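Local coordinates for protein putative thioesterase (Novosphingobium aromaticivorans, PDB 3CJY) that is a putative acyl-CoA thioesterase with two hot-dog domains that probably hydrolyses acyl-CoA thioesters and carries a bound calcium ion, at residues 71-76 with 98-103; 131-136 with 192-197; 164-169 with 185-190. All coordinates share one frame; numbering follows the deposited sequence.

Contact 1: 71-76 with 98-103; sequences SVLDLT and RLVFHS
Leu73 pushes its forked end into the hollow between Val100 and Phe101. Its CD1 fits between Val100 CG2, 3.7 Å away, and the ring edge of Phe101, while CD2 rests on that edge, 3.9 Å from Phe101 CE2 and near the ring plane. The fork gets there because CG stands anti to the backbone N (chi1 174°), which swings it across to the other strand. Leu75 continues the row: its CD2 sits in the plane of the Phe101 ring, at the edge, 4.0 Å from CZ. Two leucine bumps thus trace the border of one ring, and neither lies over its face. Only side chains meet here, since the strand axes stay 9.1 Å apart and cross at -65°. Val100 and Phe101 both face Gly93 in a classic beta bulge, which breaks the usual alternation and lets these neighbours line the same hollow. Strand 87-95 lies between the two strands in the sheet order, and the contact spans it on the face packed by helix 37-52, within the N-terminal hot-dog domain. That helix closes over it, with Leu43 against Leu73 and Leu75, Val47 against Leu75 and Ser40 against Phe101.

Contact 2: 131-136 with 192-197; sequences PPCTTL and LGRATG
Cys133 and Thr135 of an irregular loop face Arg194 near the C-terminal end of helix 188-196, with the backbones well separated: the nearest CA pair, Thr135 and Arg194, is 9.7 Å apart. The helix runs through 192-196, and Gly197 leaves it with a positive phi of 101°. Thr196 OG1 turns back to donate to Leu192 O at 3.0 Å, the same carbonyl that takes the backbone N-H of Thr196. Arg194 spans the distance to the loop with a chain extended from CG to NE. Cys133 SG lies at the edge of the guanidinium, in its plane, 3.4 Å from Arg194 NH2; its position anti to the backbone N (chi1 171°) turns it to that edge. The same sulfur takes a weak bond from Thr135 N, 3.7 Å away. Thr135 OG1 approaches Arg194 NH2 obliquely at 3.2 Å. A water sits in the guanidinium plane, accepting from Arg194 NE at 3.2 Å and donating to Thr135 O at 2.7 Å. Outside the two segments, Arg194 NH2 forms a salt bridge with Glu153 on strand 149-153, against which the side chains of Cys133 and Thr135 also pack. The chemistry is that of a polar surface contact: the carboxylate of Glu153 probably holds the guanidinium in place, while the water ties it to the loop backbone, joining the loop to the end of the helix.

Contact 3: 164-169 with 185-190; sequences TRLWLR and ADFLPI
Leu168 swings CG anti to its carbonyl carbon (chi1 -56°), and Phe187, with chi1 -87°, presents a ring face to it; the two side chains come from opposite directions, methyl to ring face. Leu168 CD1 stands over the centre of the aromatic face, 3.9 Å from the Phe187 ring centroid and 5° off the ring normal, a CH-pi contact almost straight over the face. Its sister methyl CD2 lies toward one side of the ring, 3.7 Å from Phe187 CE2. Two residues along the strand, Leu166 adds CD1 obliquely at 4.3 Å from Phe187 CD2. Phe187 sits just before helix 188-196, and its carbonyl O accepts the backbone N-H of Ile190 at 3.0 Å in the first turn. The contact thus joins the sheet of the C-terminal hot-dog domain to the start of helix 188-196. An alanine here is likely to leave the methyls of Leu168 facing a gap where the ring had been, with the CH-pi contact lost and the leucine freer to turn. Val151 of strand 149-153 packs on both leucines, and Cys222 of strand 220-230 on Leu168. No hydrogen bond crosses between the segments, and the cohesion of this buried interface rests on dispersion and the CH-pi contact.

In the fold
From the N terminus, contact 1 comes first: residues 71-76 and 98-103 close a short loop, mostly strand, within the N-terminal hot-dog domain. It is complete before contact 2 opens at 131-136, so the two stand in series, their centres 30 Å apart. Contact 2 closes only at 192-197, and contact 3, joining 164-169 to 185-190, nests inside that loop. These two belong to the C-terminal hot-dog domain, share helix 188-196 and touch: Arg194 CD lies 3.6 Å from Thr164 OG1. Contact 3 fixes the helix start to the sheet, and contact 2 ties its far end to a surface loop. Segments of contacts 1 and 2 also reach the second subunit.

Contact 1: 71-76 with 98-103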
loop_
_atom_site.group_PDB
_atom_site.type_symbol
_atom_site.label_atom_id
_atom_site.label_comp_id
_atom_site.label_asym_id
_atom_site.label_seq_id
_atom_site.Cartn_x
_atom_site.Cartn_y
_atom_site.Cartn_z
ATOM N N SER A 71 2.573 -26.514 -8.000
ATOM C CA SER A 71 3.344 -26.508 -6.748
ATOM C C SER A 71 2.433 -26.634 -5.546
ATOM O O SER A 71 1.258 -26.275 -5.569
ATOM C CB SER A 71 4.065 -25.173 -6.489
ATOM O OG SER A 71 4.629 -24.555 -7.628
ATOM N N VAL A 72 3.028 -27.119 -4.472
ATOM C CA VAL A 72 2.386 -27.096 -3.173
ATOM C C VAL A 72 2.950 -25.838 -2.502
ATOM O O VAL A 72 4.176 -25.681 -2.322
ATOM C CB VAL A 72 2.659 -28.342 -2.297
ATOM C CG1 VAL A 72 2.103 -28.107 -0.892
ATOM C CG2 VAL A 72 2.054 -29.613 -2.921
ATOM N N LEU A 73 2.032 -24.971 -2.134
ATOM C CA LEU A 73 2.348 -23.714 -1.467
ATOM C C LEU A 73 2.107 -23.950 0.004
ATOM O O LEU A 73 1.018 -24.314 0.407
ATOM C CB LEU A 73 1.459 -22.561 -1.968
ATOM C CG LEU A 73 1.572 -21.191 -1.264
ATOM C CD1 LEU A 73 3.018 -20.701 -1.425
ATOM C CD2 LEU A 73 0.506 -20.164 -1.759
ATOM N N ASP A 74 3.156 -23.783 0.788
ATOM C CA ASP A 74 3.056 -23.865 2.245
ATOM C C ASP A 74 2.915 -22.449 2.780
ATOM O O ASP A 74 3.658 -21.568 2.376
ATOM C CB ASP A 74 4.309 -24.503 2.824
ATOM C CG ASP A 74 4.430 -25.973 2.455
ATOM O OD1 ASP A 74 3.467 -26.706 2.734
ATOM O OD2 ASP A 74 5.473 -26.398 1.919
ATOM N N LEU A 75 1.947 -22.227 3.657
ATOM C CA LEU A 75 1.799 -20.935 4.301
ATOM C C LEU A 75 1.972 -21.086 5.791
ATOM O O LEU A 75 1.389 -21.972 6.404
ATOM C CB LEU A 75 0.458 -20.294 3.992
ATOM C CG LEU A 75 0.058 -20.083 2.539
ATOM C CD1 LEU A 75 -0.886 -21.197 2.089
ATOM C CD2 LEU A 75 -0.655 -18.765 2.405
ATOM N N THR A 76 2.850 -20.250 6.345
ATOM C CA THR A 76 3.139 -20.245 7.769
ATOM C C THR A 76 2.787 -18.881 8.354
ATOM O O THR A 76 3.216 -17.847 7.864
ATOM C CB THR A 76 4.592 -20.600 8.049
ATOM O OG1 THR A 76 4.901 -21.842 7.410
ATOM C CG2 THR A 76 4.837 -20.765 9.552
ATOM N N ARG A 98 11.554 -22.956 -0.326
ATOM C CA ARG A 98 11.968 -21.706 -0.983
ATOM C C ARG A 98 10.952 -20.606 -0.726
ATOM O O ARG A 98 9.774 -20.812 -0.925
ATOM C CB ARG A 98 12.091 -21.898 -2.511
ATOM C CG ARG A 98 12.491 -20.603 -3.281
ATOM C CD ARG A 98 12.577 -20.752 -4.834
ATOM N NE ARG A 98 11.293 -20.711 -5.556
ATOM C CZ ARG A 98 10.542 -21.782 -5.792
ATOM N NH1 ARG A 98 10.934 -22.968 -5.337
ATOM N NH2 ARG A 98 9.402 -21.677 -6.453
ATOM N N LEU A 99 11.419 -19.440 -0.297
ATOM C CA LEU A 99 10.508 -18.304 -0.065
ATOM C C LEU A 99 9.980 -17.724 -1.371
ATOM O O LEU A 99 10.744 -17.324 -2.256
ATOM C CB LEU A 99 11.212 -17.191 0.706
ATOM C CG LEU A 99 10.363 -16.065 1.259
ATOM C CD1 LEU A 99 9.370 -16.585 2.315
ATOM C CD2 LEU A 99 11.254 -14.993 1.838
ATOM N N VAL A 100 8.662 -17.676 -1.474
ATOM C CA VAL A 100 7.999 -17.114 -2.656
ATOM C C VAL A 100 7.306 -15.781 -2.339
ATOM O O VAL A 100 7.156 -14.917 -3.195
ATOM C CB VAL A 100 7.064 -18.124 -3.357
ATOM C CG1 VAL A 100 7.882 -19.296 -3.894
ATOM C CG2 VAL A 100 5.948 -18.603 -2.457
ATOM N N PHE A 101 6.938 -15.592 -1.080
ATOM C CA PHE A 101 6.364 -14.320 -0.620
ATOM C C PHE A 101 6.362 -14.219 0.896
ATOM O O PHE A 101 6.460 -15.205 1.578
ATOM C CB PHE A 101 4.937 -14.025 -1.207
ATOM C CG PHE A 101 3.838 -14.939 -0.712
ATOM C CD1 PHE A 101 3.333 -14.828 0.563
ATOM C CD2 PHE A 101 3.279 -15.869 -1.552
ATOM C CE1 PHE A 101 2.328 -15.670 0.995
ATOM C CE2 PHE A 101 2.300 -16.730 -1.107
ATOM C CZ PHE A 101 1.823 -16.609 0.157
ATOM N N HIS A 102 6.329 -12.983 1.387
ATOM C CA HIS A 102 6.156 -12.706 2.807
ATOM C C HIS A 102 5.196 -11.533 2.922
ATOM O O HIS A 102 5.106 -10.664 2.045
ATOM C CB HIS A 102 7.465 -12.475 3.551
ATOM C CG HIS A 102 8.154 -11.203 3.162
ATOM N ND1 HIS A 102 7.976 -10.020 3.862
ATOM C CD2 HIS A 102 9.030 -10.931 2.167
ATOM C CE1 HIS A 102 8.699 -9.071 3.285
ATOM N NE2 HIS A 102 9.349 -9.596 2.263
ATOM N N SER A 103 4.485 -11.479 4.038
ATOM C CA SER A 103 3.447 -10.470 4.226
ATOM C C SER A 103 3.245 -10.060 5.662
ATOM O O SER A 103 3.588 -10.771 6.590
ATOM C CB SER A 103 2.125 -10.993 3.691
ATOM O OG SER A 103 1.763 -12.110 4.438
#

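Contact 2: 131-136 with 192-197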
loop_
_atom_site.group_PDB
_atom_site.type_symbol
_atom_site.label_atom_id
_atom_site.label_comp_id
_atom_site.label_asym_id
_atom_site.label_seq_id
_atom_site.Cartn_x
_atom_site.Cartn_y
_atom_site.Cartn_z
ATOM N N PRO A 131 -20.341 -3.609 -22.314
ATOM C CA PRO A 131 -19.979 -4.732 -23.130
ATOM C C PRO A 131 -18.910 -5.619 -22.534
ATOM O O PRO A 131 -18.141 -5.172 -21.671
ATOM C CB PRO A 131 -19.417 -4.052 -24.381
ATOM C CG PRO A 131 -18.716 -2.870 -23.826
ATOM C CD PRO A 131 -19.617 -2.398 -22.718
ATOM N N PRO A 132 -18.877 -6.889 -22.943
ATOM C CA PRO A 132 -17.794 -7.746 -22.515
ATOM C C PRO A 132 -16.429 -7.212 -22.937
ATOM O O PRO A 132 -16.251 -6.575 -23.985
ATOM C CB PRO A 132 -18.049 -9.063 -23.274
ATOM C CG PRO A 132 -19.467 -9.000 -23.662
ATOM C CD PRO A 132 -19.751 -7.563 -23.922
ATOM N N CYS A 133 -15.465 -7.519 -22.096
ATOM C CA CYS A 133 -14.097 -7.180 -22.375
ATOM C C CYS A 133 -13.553 -8.272 -23.285
ATOM O O CYS A 133 -13.535 -9.433 -22.898
ATOM C CB CYS A 133 -13.311 -7.140 -21.073
ATOM S SG CYS A 133 -11.563 -6.984 -21.439
ATOM N N THR A 134 -13.175 -7.897 -24.505
ATOM C CA THR A 134 -12.674 -8.872 -25.504
ATOM C C THR A 134 -11.151 -8.755 -25.699
ATOM O O THR A 134 -10.563 -9.411 -26.563
ATOM C CB THR A 134 -13.415 -8.691 -26.825
ATOM O OG1 THR A 134 -13.262 -7.347 -27.282
ATOM C CG2 THR A 134 -14.931 -8.972 -26.625
ATOM N N THR A 135 -10.525 -7.969 -24.840
ATOM C CA THR A 135 -9.099 -7.671 -24.948
ATOM C C THR A 135 -8.246 -8.096 -23.764
ATOM O O THR A 135 -7.218 -7.493 -23.472
ATOM C CB THR A 135 -8.929 -6.153 -25.215
ATOM O OG1 THR A 135 -9.531 -5.377 -24.172
ATOM C CG2 THR A 135 -9.592 -5.750 -26.507
ATOM N N LEU A 136 -8.655 -9.128 -23.053
ATOM C CA LEU A 136 -7.850 -9.599 -21.936
ATOM C C LEU A 136 -6.551 -10.188 -22.505
ATOM O O LEU A 136 -6.506 -10.687 -23.609
ATOM C CB LEU A 136 -8.571 -10.655 -21.099
ATOM C CG LEU A 136 -9.772 -10.156 -20.285
ATOM C CD1 LEU A 136 -10.504 -11.358 -19.688
ATOM C CD2 LEU A 136 -9.349 -9.192 -19.219
ATOM N N LEU A 192 -2.061 -1.726 -16.387
ATOM C CA LEU A 192 -0.721 -1.277 -16.843
ATOM C C LEU A 192 -0.593 -1.501 -18.345
ATOM O O LEU A 192 -0.123 -0.637 -19.087
ATOM C CB LEU A 192 0.373 -1.980 -16.066
ATOM C CG LEU A 192 1.783 -1.644 -16.514
ATOM C CD1 LEU A 192 2.049 -0.116 -16.445
ATOM C CD2 LEU A 192 2.816 -2.493 -15.734
ATOM N N GLY A 193 -1.039 -2.669 -18.805
ATOM C CA GLY A 193 -0.962 -3.020 -20.227
ATOM C C GLY A 193 -1.753 -2.031 -21.045
ATOM O O GLY A 193 -1.358 -1.633 -22.118
ATOM N N ARG A 194 -2.866 -1.578 -20.499
ATOM C CA ARG A 194 -3.660 -0.581 -21.214
ATOM C C ARG A 194 -3.009 0.815 -21.253
ATOM O O ARG A 194 -3.103 1.531 -22.235
ATOM C CB ARG A 194 -5.052 -0.429 -20.631
ATOM C CG ARG A 194 -5.844 -1.717 -20.776
ATOM C CD ARG A 194 -7.316 -1.453 -20.775
ATOM N NE ARG A 194 -8.042 -2.697 -21.041
ATOM C CZ ARG A 194 -9.364 -2.801 -21.035
ATOM N NH1 ARG A 194 -10.109 -1.729 -20.799
ATOM N NH2 ARG A 194 -9.927 -3.972 -21.286
ATOM N N ALA A 195 -2.388 1.189 -20.144
ATOM C CA ALA A 195 -1.810 2.513 -19.985
ATOM C C ALA A 195 -0.580 2.612 -20.861
ATOM O O ALA A 195 -0.320 3.658 -21.442
ATOM C CB ALA A 195 -1.443 2.777 -18.535
ATOM N N THR A 196 0.157 1.516 -20.983
ATOM C CA THR A 196 1.393 1.559 -21.783
ATOM C C THR A 196 1.166 1.202 -23.243
ATOM O O THR A 196 1.859 1.713 -24.137
ATOM C CB THR A 196 2.474 0.632 -21.240
ATOM O OG1 THR A 196 1.994 -0.701 -21.262
ATOM C CG2 THR A 196 2.842 0.998 -19.866
ATOM N N GLY A 197 0.202 0.329 -23.485
ATOM C CA GLY A 197 -0.091 -0.145 -24.855
ATOM C C GLY A 197 0.517 -1.521 -25.043
ATOM O O GLY A 197 0.495 -2.088 -26.137
HETATM O O HOH W 1 -6.558 -5.411 -21.888
#

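Contact 3: 164-169 with 185-190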
loop_
_atom_site.group_PDB
_atom_site.type_symbol
_atom_site.label_atom_id
_atom_site.label_comp_id
_atom_site.label_asym_id
_atom_site.label_seq_id
_atom_site.Cartn_x
_atom_site.Cartn_y
_atom_site.Cartn_z
ATOM N N THR A 164 -8.386 2.516 -15.963
ATOM C CA THR A 164 -9.095 1.320 -16.468
ATOM C C THR A 164 -10.181 0.988 -15.451
ATOM O O THR A 164 -9.907 0.846 -14.245
ATOM C CB THR A 164 -8.161 0.144 -16.711
ATOM O OG1 THR A 164 -7.253 0.463 -17.783
ATOM C CG2 THR A 164 -8.949 -1.138 -17.037
ATOM N N ARG A 165 -11.419 0.941 -15.937
ATOM C CA ARG A 165 -12.588 0.600 -15.107
ATOM C C ARG A 165 -13.319 -0.596 -15.690
ATOM O O ARG A 165 -13.774 -0.578 -16.823
ATOM C CB ARG A 165 -13.512 1.786 -14.958
ATOM C CG ARG A 165 -12.883 2.949 -14.274
ATOM C CD ARG A 165 -13.663 4.232 -14.346
ATOM N NE ARG A 165 -13.157 5.152 -13.345
ATOM C CZ ARG A 165 -13.151 6.462 -13.460
ATOM N NH1 ARG A 165 -13.583 7.015 -14.578
ATOM N NH2 ARG A 165 -12.684 7.201 -12.470
ATOM N N LEU A 166 -13.298 -1.683 -14.926
ATOM C CA LEU A 166 -13.915 -2.947 -15.319
ATOM C C LEU A 166 -14.973 -3.398 -14.304
ATOM O O LEU A 166 -14.783 -3.243 -13.094
ATOM C CB LEU A 166 -12.813 -4.031 -15.368
ATOM C CG LEU A 166 -11.630 -3.759 -16.270
ATOM C CD1 LEU A 166 -10.631 -4.939 -16.071
ATOM C CD2 LEU A 166 -12.054 -3.710 -17.681
ATOM N N TRP A 167 -16.060 -3.972 -14.804
ATOM C CA TRP A 167 -16.992 -4.702 -13.973
ATOM C C TRP A 167 -16.492 -6.156 -13.960
ATOM O O TRP A 167 -16.268 -6.783 -15.011
ATOM C CB TRP A 167 -18.434 -4.654 -14.493
ATOM C CG TRP A 167 -19.159 -3.388 -14.268
ATOM C CD1 TRP A 167 -19.518 -2.481 -15.213
ATOM C CD2 TRP A 167 -19.628 -2.879 -13.023
ATOM N NE1 TRP A 167 -20.211 -1.455 -14.643
ATOM C CE2 TRP A 167 -20.263 -1.643 -13.291
ATOM C CE3 TRP A 167 -19.571 -3.317 -11.718
ATOM C CZ2 TRP A 167 -20.879 -0.882 -12.279
ATOM C CZ3 TRP A 167 -20.167 -2.555 -10.719
ATOM C CH2 TRP A 167 -20.810 -1.367 -11.003
ATOM N N LEU A 168 -16.352 -6.700 -12.764
ATOM C CA LEU A 168 -15.882 -8.070 -12.564
ATOM C C LEU A 168 -16.866 -8.880 -11.751
ATOM O O LEU A 168 -17.432 -8.401 -10.803
ATOM C CB LEU A 168 -14.542 -8.099 -11.811
ATOM C CG LEU A 168 -13.406 -7.298 -12.433
ATOM C CD1 LEU A 168 -12.199 -7.335 -11.446
ATOM C CD2 LEU A 168 -13.045 -7.785 -13.829
ATOM N N ARG A 169 -17.071 -10.120 -12.156
ATOM C CA ARG A 169 -17.970 -10.988 -11.420
ATOM C C ARG A 169 -17.463 -12.416 -11.486
ATOM O O ARG A 169 -17.200 -12.942 -12.599
ATOM C CB ARG A 169 -19.385 -10.922 -11.983
ATOM C CG ARG A 169 -20.332 -11.778 -11.122
ATOM C CD ARG A 169 -21.763 -11.675 -11.548
ATOM N NE ARG A 169 -22.041 -12.104 -12.917
ATOM C CZ ARG A 169 -23.256 -11.974 -13.467
ATOM N NH1 ARG A 169 -24.247 -11.463 -12.750
ATOM N NH2 ARG A 169 -23.498 -12.344 -14.726
ATOM N N ALA A 185 -8.294 -6.934 -6.802
ATOM C CA ALA A 185 -7.304 -5.875 -6.625
ATOM C C ALA A 185 -6.082 -6.122 -7.525
ATOM O O ALA A 185 -5.434 -5.200 -7.975
ATOM C CB ALA A 185 -6.826 -5.760 -5.119
ATOM N N ASP A 186 -5.776 -7.400 -7.772
ATOM C CA ASP A 186 -4.612 -7.759 -8.603
ATOM C C ASP A 186 -4.896 -7.807 -10.109
ATOM O O ASP A 186 -4.183 -8.468 -10.876
ATOM C CB ASP A 186 -3.973 -9.032 -8.109
ATOM C CG ASP A 186 -2.538 -9.235 -8.649
ATOM O OD1 ASP A 186 -1.771 -8.265 -8.708
ATOM O OD2 ASP A 186 -2.192 -10.379 -9.019
ATOM N N PHE A 187 -5.896 -7.047 -10.533
ATOM C CA PHE A 187 -6.135 -6.805 -11.943
ATOM C C PHE A 187 -5.340 -5.565 -12.456
ATOM O O PHE A 187 -5.378 -5.211 -13.624
ATOM C CB PHE A 187 -7.626 -6.646 -12.225
ATOM C CG PHE A 187 -8.343 -7.941 -12.482
ATOM C CD1 PHE A 187 -8.386 -8.936 -11.513
ATOM C CD2 PHE A 187 -9.013 -8.138 -13.694
ATOM C CE1 PHE A 187 -9.024 -10.122 -11.732
ATOM C CE2 PHE A 187 -9.693 -9.331 -13.924
ATOM C CZ PHE A 187 -9.702 -10.316 -12.928
ATOM N N LEU A 188 -4.535 -4.972 -11.584
ATOM C CA LEU A 188 -3.755 -3.788 -11.985
ATOM C C LEU A 188 -2.785 -4.076 -13.124
ATOM O O LEU A 188 -2.505 -3.181 -13.887
ATOM C CB LEU A 188 -3.048 -3.100 -10.807
ATOM C CG LEU A 188 -3.918 -2.118 -10.051
ATOM C CD1 LEU A 188 -3.329 -1.747 -8.710
ATOM C CD2 LEU A 188 -4.179 -0.867 -10.919
ATOM N N PRO A 189 -2.197 -5.295 -13.193
ATOM C CA PRO A 189 -1.334 -5.506 -14.388
ATOM C C PRO A 189 -2.063 -5.291 -15.735
ATOM O O PRO A 189 -1.487 -4.821 -16.707
ATOM C CB PRO A 189 -0.799 -6.926 -14.168
ATOM C CG PRO A 189 -0.835 -7.102 -12.672
ATOM C CD PRO A 189 -2.058 -6.399 -12.210
ATOM N N ILE A 190 -3.362 -5.549 -15.775
ATOM C CA ILE A 190 -4.163 -5.333 -16.982
ATOM C C ILE A 190 -4.271 -3.828 -17.226
ATOM O O ILE A 190 -4.111 -3.360 -18.343
ATOM C CB ILE A 190 -5.568 -5.991 -16.853
ATOM C CG1 ILE A 190 -5.413 -7.528 -16.835
ATOM C CG2 ILE A 190 -6.467 -5.539 -17.976
ATOM C CD1 ILE A 190 -6.680 -8.243 -16.515
#